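Local coordinates for protein fructokinase (Silicibacter sp., PDB 3C8U) that probably transfers a phosphate group from ATP to fructose, as expected of a fructokinase, at residues 78-89 / 133-144. Numbering follows the deposited sequence.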
ATOM      1  N   GLY A  78      -8.716   6.378  -6.866  1.00 20.82           N
ATOM      2  CA  GLY A  78      -7.381   6.365  -6.301  1.00 20.59           C
ATOM      3  C   GLY A  78      -7.286   7.191  -5.048  1.00 19.39           C
ATOM      4  O   GLY A  78      -6.421   6.965  -4.204  1.00 18.86           O
ATOM      5  N   ALA A  79      -8.171   8.165  -4.951  1.00 19.46           N
ATOM      6  CA  ALA A  79      -8.294   8.984  -3.744  1.00 19.51           C
ATOM      7  C   ALA A  79      -8.822   8.131  -2.586  1.00 18.21           C
ATOM      8  O   ALA A  79      -9.507   7.116  -2.805  1.00 18.27           O
ATOM      9  CB  ALA A  79      -9.222  10.212  -3.990  1.00 18.06           C
ATOM     10  N   PRO A  80      -8.547   8.545  -1.345  1.00 17.67           N
ATOM     11  CA  PRO A  80      -8.902   7.692  -0.213  1.00 17.90           C
ATOM     12  C   PRO A  80     -10.386   7.346  -0.199  1.00 19.65           C
ATOM     13  O   PRO A  80     -10.775   6.240   0.150  1.00 18.72           O
ATOM     14  CB  PRO A  80      -8.546   8.538   1.010  1.00 20.09           C
ATOM     15  CG  PRO A  80      -7.707   9.623   0.551  1.00 23.82           C
ATOM     16  CD  PRO A  80      -7.794   9.744  -0.937  1.00 18.18           C
ATOM     17  N   GLU A  81     -11.214   8.319  -0.557  1.00 19.25           N
ATOM     18  CA  GLU A  81     -12.671   8.125  -0.458  1.00 18.38           C
ATOM     19  C   GLU A  81     -13.203   7.152  -1.521  1.00 18.25           C
ATOM     20  O   GLU A  81     -14.361   6.701  -1.488  1.00 22.76           O
ATOM     21  CB  GLU A  81     -13.435   9.444  -0.507  1.00 23.08           C
ATOM     22  CG  GLU A  81     -13.273  10.179  -1.787  1.00 21.35           C
ATOM     23  CD  GLU A  81     -12.193  11.242  -1.740  1.00 35.77           C
ATOM     24  OE1 GLU A  81     -11.107  11.017  -1.117  1.00 26.47           O
ATOM     25  OE2 GLU A  81     -12.443  12.296  -2.373  1.00 41.48           O
ATOM     26  N   THR A  82     -12.325   6.769  -2.419  1.00 17.23           N
ATOM     27  CA  THR A  82     -12.655   5.788  -3.445  1.00 18.38           C
ATOM     28  C   THR A  82     -12.307   4.356  -3.046  1.00 18.79           C
ATOM     29  O   THR A  82     -12.471   3.424  -3.816  1.00 17.87           O
ATOM     30  CB  THR A  82     -12.046   6.167  -4.824  1.00 15.14           C
ATOM     31  OG1 THR A  82     -10.626   5.926  -4.860  1.00 18.69           O
ATOM     32  CG2 THR A  82     -12.357   7.639  -5.105  1.00 15.66           C
ATOM     33  N   PHE A  83     -11.863   4.193  -1.815  1.00 20.28           N
ATOM     34  CA  PHE A  83     -11.563   2.852  -1.274  1.00 19.79           C
ATOM     35  C   PHE A  83     -12.636   2.399  -0.298  1.00 20.17           C
ATOM     36  O   PHE A  83     -13.283   3.205   0.350  1.00 18.86           O
ATOM     37  CB  PHE A  83     -10.207   2.834  -0.570  1.00 21.20           C
ATOM     38  CG  PHE A  83      -9.040   2.815  -1.527  1.00 22.41           C
ATOM     39  CD1 PHE A  83      -8.573   3.984  -2.067  1.00 19.34           C
ATOM     40  CD2 PHE A  83      -8.473   1.627  -1.929  1.00 23.76           C
ATOM     41  CE1 PHE A  83      -7.563   3.978  -2.974  1.00 20.86           C
ATOM     42  CE2 PHE A  83      -7.429   1.617  -2.846  1.00 20.95           C
ATOM     43  CZ  PHE A  83      -6.986   2.782  -3.367  1.00 22.27           C
ATOM     44  N   ASP A  84     -12.815   1.086  -0.242  1.00 18.13           N
ATOM     45  CA  ASP A  84     -13.629   0.446   0.803  1.00 18.33           C
ATOM     46  C   ASP A  84     -12.823   0.404   2.090  1.00 18.62           C
ATOM     47  O   ASP A  84     -12.206  -0.607   2.418  1.00 21.00           O
ATOM     48  CB  ASP A  84     -14.054  -0.966   0.370  1.00 17.49           C
ATOM     49  CG  ASP A  84     -14.840  -1.699   1.418  1.00 14.65           C
ATOM     50  OD1 ASP A  84     -15.368  -1.060   2.375  1.00 15.47           O
ATOM     51  OD2 ASP A  84     -14.890  -2.945   1.302  1.00 19.89           O
ATOM     52  N   PHE A  85     -12.805   1.527   2.807  1.00 19.62           N
ATOM     53  CA  PHE A  85     -11.992   1.631   4.038  1.00 15.65           C
ATOM     54  C   PHE A  85     -12.387   0.598   5.093  1.00 18.03           C
ATOM     55  O   PHE A  85     -11.557  -0.107   5.640  1.00 17.06           O
ATOM     56  CB  PHE A  85     -12.077   3.018   4.678  1.00 20.71           C
ATOM     57  CG  PHE A  85     -11.500   3.025   6.065  1.00 17.20           C
ATOM     58  CD1 PHE A  85     -10.129   2.972   6.246  1.00 21.19           C
ATOM     59  CD2 PHE A  85     -12.325   3.026   7.189  1.00 21.26           C
ATOM     60  CE1 PHE A  85      -9.599   2.911   7.528  1.00 19.88           C
ATOM     61  CE2 PHE A  85     -11.784   2.962   8.471  1.00 20.61           C
ATOM     62  CZ  PHE A  85     -10.432   2.909   8.623  1.00 22.20           C
ATOM     63  N   GLU A  86     -13.688   0.478   5.340  1.00 17.23           N
ATOM     64  CA  GLU A  86     -14.190  -0.407   6.385  0.50 16.74           C
ATOM     65  C   GLU A  86     -13.839  -1.866   6.058  1.00 18.64           C
ATOM     66  O   GLU A  86     -13.480  -2.645   6.942  1.00 17.04           O
ATOM     67  CB  GLU A  86     -15.714  -0.234   6.619  0.50 17.59           C
ATOM     68  CG  GLU A  86     -16.172   1.170   7.051  0.50 17.61           C
ATOM     69  CD  GLU A  86     -17.599   1.198   7.642  0.50 19.63           C
ATOM     70  OE1 GLU A  86     -17.824   0.578   8.701  0.50 31.69           O
ATOM     71  OE2 GLU A  86     -18.504   1.827   7.045  0.50 25.20           O
ATOM     72  N   GLY A  87     -13.922  -2.215   4.791  1.00 16.23           N
ATOM     73  CA  GLY A  87     -13.556  -3.574   4.339  1.00 17.58           C
ATOM     74  C   GLY A  87     -12.073  -3.834   4.478  1.00 17.58           C
ATOM     75  O   GLY A  87     -11.636  -4.909   4.914  1.00 16.08           O
ATOM     76  N   PHE A  88     -11.282  -2.829   4.131  1.00 16.44           N
ATOM     77  CA  PHE A  88      -9.797  -2.953   4.262  1.00 18.77           C
ATOM     78  C   PHE A  88      -9.453  -3.091   5.735  1.00 18.16           C
ATOM     79  O   PHE A  88      -8.627  -3.907   6.134  1.00 19.25           O
ATOM     80  CB  PHE A  88      -9.104  -1.723   3.659  1.00 18.10           C
ATOM     81  CG  PHE A  88      -7.596  -1.748   3.766  1.00 17.97           C
ATOM     82  CD1 PHE A  88      -6.857  -2.830   3.298  1.00 16.64           C
ATOM     83  CD2 PHE A  88      -6.934  -0.690   4.327  1.00 20.06           C
ATOM     84  CE1 PHE A  88      -5.478  -2.828   3.387  1.00 20.01           C
ATOM     85  CE2 PHE A  88      -5.549  -0.676   4.416  1.00 21.75           C
ATOM     86  CZ  PHE A  88      -4.829  -1.759   3.955  1.00 23.53           C
ATOM     87  N   GLN A  89     -10.090  -2.265   6.544  1.00 18.43           N
ATOM     88  CA  GLN A  89      -9.844  -2.303   7.985  1.00 18.83           C
ATOM     89  C   GLN A  89     -10.182  -3.688   8.541  1.00 19.63           C
ATOM     90  O   GLN A  89      -9.450  -4.228   9.360  1.00 18.13           O
ATOM     91  CB  GLN A  89     -10.628  -1.214   8.722  1.00 20.81           C
ATOM     92  CG  GLN A  89     -10.362  -1.190  10.213  1.00 17.69           C
ATOM     93  CD  GLN A  89     -10.986   0.021  10.880  1.00 22.66           C
ATOM     94  OE1 GLN A  89     -10.314   0.800  11.559  1.00 22.18           O
ATOM     95  NE2 GLN A  89     -12.275   0.197  10.671  1.00 20.63           N
ATOM     96  N   TYR A 133      -2.211   4.863   1.758  1.00 18.49           N
ATOM     97  CA  TYR A 133      -2.892   5.512   2.896  1.00 19.23           C
ATOM     98  C   TYR A 133      -2.737   4.804   4.230  1.00 18.05           C
ATOM     99  O   TYR A 133      -3.680   4.773   5.017  1.00 19.16           O
ATOM    100  CB  TYR A 133      -4.390   5.708   2.583  1.00 17.08           C
ATOM    101  CG  TYR A 133      -4.590   6.427   1.266  1.00 20.82           C
ATOM    102  CD1 TYR A 133      -4.134   7.731   1.093  1.00 25.31           C
ATOM    103  CD2 TYR A 133      -5.193   5.800   0.189  1.00 18.05           C
ATOM    104  CE1 TYR A 133      -4.285   8.387  -0.120  1.00 21.81           C
ATOM    105  CE2 TYR A 133      -5.344   6.451  -1.025  1.00 19.11           C
ATOM    106  CZ  TYR A 133      -4.892   7.739  -1.172  1.00 22.52           C
ATOM    107  OH  TYR A 133      -5.044   8.384  -2.388  1.00 23.25           O
ATOM    108  N   LEU A 134      -1.530   4.283   4.489  1.00 17.38           N
ATOM    109  CA  LEU A 134      -1.271   3.483   5.689  1.00 18.68           C
ATOM    110  C   LEU A 134      -0.746   4.275   6.870  1.00 18.64           C
ATOM    111  O   LEU A 134      -0.694   3.764   7.993  1.00 20.05           O
ATOM    112  CB  LEU A 134      -0.353   2.304   5.377  1.00 19.38           C
ATOM    113  CG  LEU A 134      -0.856   1.355   4.256  1.00 19.92           C
ATOM    114  CD1 LEU A 134       0.031   0.089   4.265  1.00 18.21           C
ATOM    115  CD2 LEU A 134      -2.370   0.995   4.339  1.00 15.24           C
ATOM    116  N   LEU A 135      -0.396   5.527   6.585  1.00 19.15           N
ATOM    117  CA  LEU A 135       0.167   6.479   7.560  1.00 20.16           C
ATOM    118  C   LEU A 135      -0.481   7.844   7.338  1.00 21.54           C
ATOM    119  O   LEU A 135       0.157   8.889   7.269  1.00 19.62           O
ATOM    120  CB  LEU A 135       1.695   6.562   7.431  1.00 17.14           C
ATOM    121  CG  LEU A 135       2.442   5.310   7.940  1.00 22.32           C
ATOM    122  CD1 LEU A 135       3.953   5.418   7.764  1.00 21.14           C
ATOM    123  CD2 LEU A 135       2.097   4.962   9.398  1.00 19.22           C
ATOM    124  N   PHE A 136      -1.785   7.772   7.162  1.00 20.84           N
ATOM    125  CA  PHE A 136      -2.590   8.892   6.652  1.00 21.43           C
ATOM    126  C   PHE A 136      -3.507   9.500   7.714  1.00 21.01           C
ATOM    127  O   PHE A 136      -4.401   8.852   8.275  1.00 20.88           O
ATOM    128  CB  PHE A 136      -3.377   8.379   5.430  1.00 23.28           C
ATOM    129  CG  PHE A 136      -4.076   9.439   4.647  1.00 21.25           C
ATOM    130  CD1 PHE A 136      -3.362  10.426   3.977  1.00 19.45           C
ATOM    131  CD2 PHE A 136      -5.461   9.413   4.524  1.00 20.03           C
ATOM    132  CE1 PHE A 136      -4.022  11.391   3.227  1.00 19.85           C
ATOM    133  CE2 PHE A 136      -6.139  10.389   3.782  1.00 25.05           C
ATOM    134  CZ  PHE A 136      -5.426  11.378   3.140  1.00 22.26           C
ATOM    135  N   ASP A 137      -3.233  10.769   7.993  1.00 21.93           N
ATOM    136  CA  ASP A 137      -3.881  11.495   9.092  1.00 24.34           C
ATOM    137  C   ASP A 137      -5.232  12.074   8.646  1.00 24.81           C
ATOM    138  O   ASP A 137      -5.403  13.261   8.356  1.00 21.53           O
ATOM    139  CB  ASP A 137      -2.937  12.556   9.653  1.00 25.00           C
ATOM    140  CG  ASP A 137      -3.397  13.131  10.987  1.00 27.03           C
ATOM    141  OD1 ASP A 137      -4.420  12.723  11.573  1.00 22.80           O
ATOM    142  OD2 ASP A 137      -2.682  14.016  11.463  1.00 32.71           O
ATOM    143  N   ALA A 138      -6.166  11.152   8.592  1.00 22.84           N
ATOM    144  CA  ALA A 138      -7.589  11.427   8.308  1.00 22.48           C
ATOM    145  C   ALA A 138      -8.474  10.472   9.091  1.00 24.37           C
ATOM    146  O   ALA A 138      -8.030   9.398   9.504  1.00 26.56           O
ATOM    147  CB  ALA A 138      -7.886  11.266   6.832  1.00 19.22           C
ATOM    148  N   PRO A 139      -9.740  10.849   9.288  1.00 25.43           N
ATOM    149  CA  PRO A 139     -10.662   9.934   9.933  1.00 25.33           C
ATOM    150  C   PRO A 139     -10.685   8.563   9.287  1.00 25.24           C
ATOM    151  O   PRO A 139     -10.670   8.397   8.052  1.00 23.62           O
ATOM    152  CB  PRO A 139     -12.003  10.661   9.822  1.00 26.73           C
ATOM    153  CG  PRO A 139     -11.621  12.121   9.827  1.00 24.94           C
ATOM    154  CD  PRO A 139     -10.349  12.174   9.033  1.00 27.09           C
ATOM    155  N   GLY A 140     -10.706   7.594  10.185  1.00 23.09           N
ATOM    156  CA  GLY A 140     -10.709   6.187   9.852  1.00 21.57           C
ATOM    157  C   GLY A 140      -9.283   5.720   9.625  1.00 20.54           C
ATOM    158  O   GLY A 140      -8.739   4.887  10.353  1.00 19.15           O
ATOM    159  N   TRP A 141      -8.684   6.320   8.614  1.00 19.59           N
ATOM    160  CA  TRP A 141      -7.377   5.937   8.123  1.00 19.35           C
ATOM    161  C   TRP A 141      -6.332   6.038   9.226  1.00 21.16           C
ATOM    162  O   TRP A 141      -5.433   5.196   9.341  1.00 18.88           O
ATOM    163  CB  TRP A 141      -6.949   6.778   6.902  1.00 21.73           C
ATOM    164  CG  TRP A 141      -7.818   6.547   5.686  1.00 17.94           C
ATOM    165  CD1 TRP A 141      -8.816   7.348   5.247  1.00 21.14           C
ATOM    166  CD2 TRP A 141      -7.773   5.429   4.788  1.00 22.95           C
ATOM    167  NE1 TRP A 141      -9.390   6.823   4.125  1.00 20.49           N
ATOM    168  CE2 TRP A 141      -8.772   5.638   3.822  1.00 19.47           C
ATOM    169  CE3 TRP A 141      -6.969   4.275   4.700  1.00 24.33           C
ATOM    170  CZ2 TRP A 141      -8.998   4.751   2.779  1.00 17.74           C
ATOM    171  CZ3 TRP A 141      -7.198   3.383   3.667  1.00 19.72           C
ATOM    172  CH2 TRP A 141      -8.207   3.629   2.709  1.00 20.82           C
ATOM    173  N   ARG A 142      -6.489   7.038  10.073  1.00 21.43           N
ATOM    174  CA  ARG A 142      -5.461   7.343  11.092  1.00 22.18           C
ATOM    175  C   ARG A 142      -5.455   6.254  12.167  1.00 23.14           C
ATOM    176  O   ARG A 142      -4.461   6.046  12.871  1.00 25.05           O
ATOM    177  CB  ARG A 142      -5.652   8.738  11.713  1.00 22.66           C
ATOM    178  CG  ARG A 142      -6.917   8.914  12.528  1.00 24.93           C
ATOM    179  CD  ARG A 142      -6.849  10.215  13.303  1.00 27.27           C
ATOM    180  NE  ARG A 142      -6.646  11.373  12.442  1.00 25.70           N
ATOM    181  CZ  ARG A 142      -7.599  12.247  12.135  1.00 29.66           C
ATOM    182  NH1 ARG A 142      -8.835  12.077  12.577  1.00 29.36           N
ATOM    183  NH2 ARG A 142      -7.325  13.272  11.357  1.00 24.35           N
ATOM    184  N   ASP A 143      -6.548   5.512  12.209  1.00 21.56           N
ATOM    185  CA  ASP A 143      -6.716   4.445  13.194  1.00 23.12           C
ATOM    186  C   ASP A 143      -5.948   3.200  12.813  1.00 21.71           C
ATOM    187  O   ASP A 143      -5.756   2.303  13.629  1.00 23.75           O
ATOM    188  CB  ASP A 143      -8.167   4.067  13.386  1.00 25.03           C
ATOM    189  CG  ASP A 143      -8.971   5.187  13.981  1.00 27.71           C
ATOM    190  OD1 ASP A 143      -8.391   6.060  14.634  1.00 28.78           O
ATOM    191  OD2 ASP A 143     -10.181   5.180  13.776  1.00 29.50           O
ATOM    192  N   LEU A 144      -5.485   3.161  11.568  1.00 19.64           N
ATOM    193  CA  LEU A 144      -4.770   1.985  11.099  1.00 19.55           C
ATOM    194  C   LEU A 144      -3.399   1.870  11.763  1.00 22.16           C
ATOM    195  O   LEU A 144      -2.872   0.766  11.957  1.00 20.09           O
ATOM    196  CB  LEU A 144      -4.615   1.974   9.578  1.00 19.92           C
ATOM    197  CG  LEU A 144      -5.880   1.804   8.748  1.00 20.66           C
ATOM    198  CD1 LEU A 144      -5.501   1.928   7.275  1.00 16.48           C
ATOM    199  CD2 LEU A 144      -6.591   0.488   9.056  1.00 21.95           C
TER
HETATM  200  O   HOH W   1     -11.527   3.293  12.402  1.00 30.31           O
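Trp141 and Tyr133, in the loop that follows strand 126-131 of the parallel sheet, pack against Pro80 and Phe83, in the 3-10 turn and loop that lead into helix 85-97, and against Phe85 in its first turn. The parallel sheet and the Walker A-like loop are consistent with a P-loop kinase fold. The Trp141 indole lies between Phe85 of the helix and Tyr133 of its own loop. Phe85 points its edge at one indole face in a T-shaped pair, with ring planes at 60° and CD1 3.7 Å from Trp141 CD2. The Phe85 side chain gets there with CG anti to the backbone N (chi1 168°). The far end of its ring reaches the loop backbone, with Phe85 CZ 3.1 Å from Gly140 O. The opposite indole face is covered by Tyr133 CB. Phe83 CB touches the indole edge at CH2, 3.9 Å away. Pro80 fits between three rings. Its CG sits over the Tyr133 face in a CH-pi contact, 3.9 Å from the ring centroid, and also meets Phe136 CE2. Its CB lies 3.7 Å from Trp141 NE1. Tyr133 OH donates to Gly78 O at 2.7 Å, tilted 20° from the carbonyl plane. A phenylalanine in place of Tyr133 would probably leave Gly78 O without this donor. Farther along the helix, Phe88 CE2 packs on Leu134 CD2 at 3.6 Å, and Met58 also touches Phe88 and Trp141. One water donates to both Gln89 OE1 and Asp143 OD2. The contact is thus mainly aromatic and apolar, with one direct hydrogen bond tying the buried tyrosine to the 78-89 backbone and a water bridge joining the polar margin.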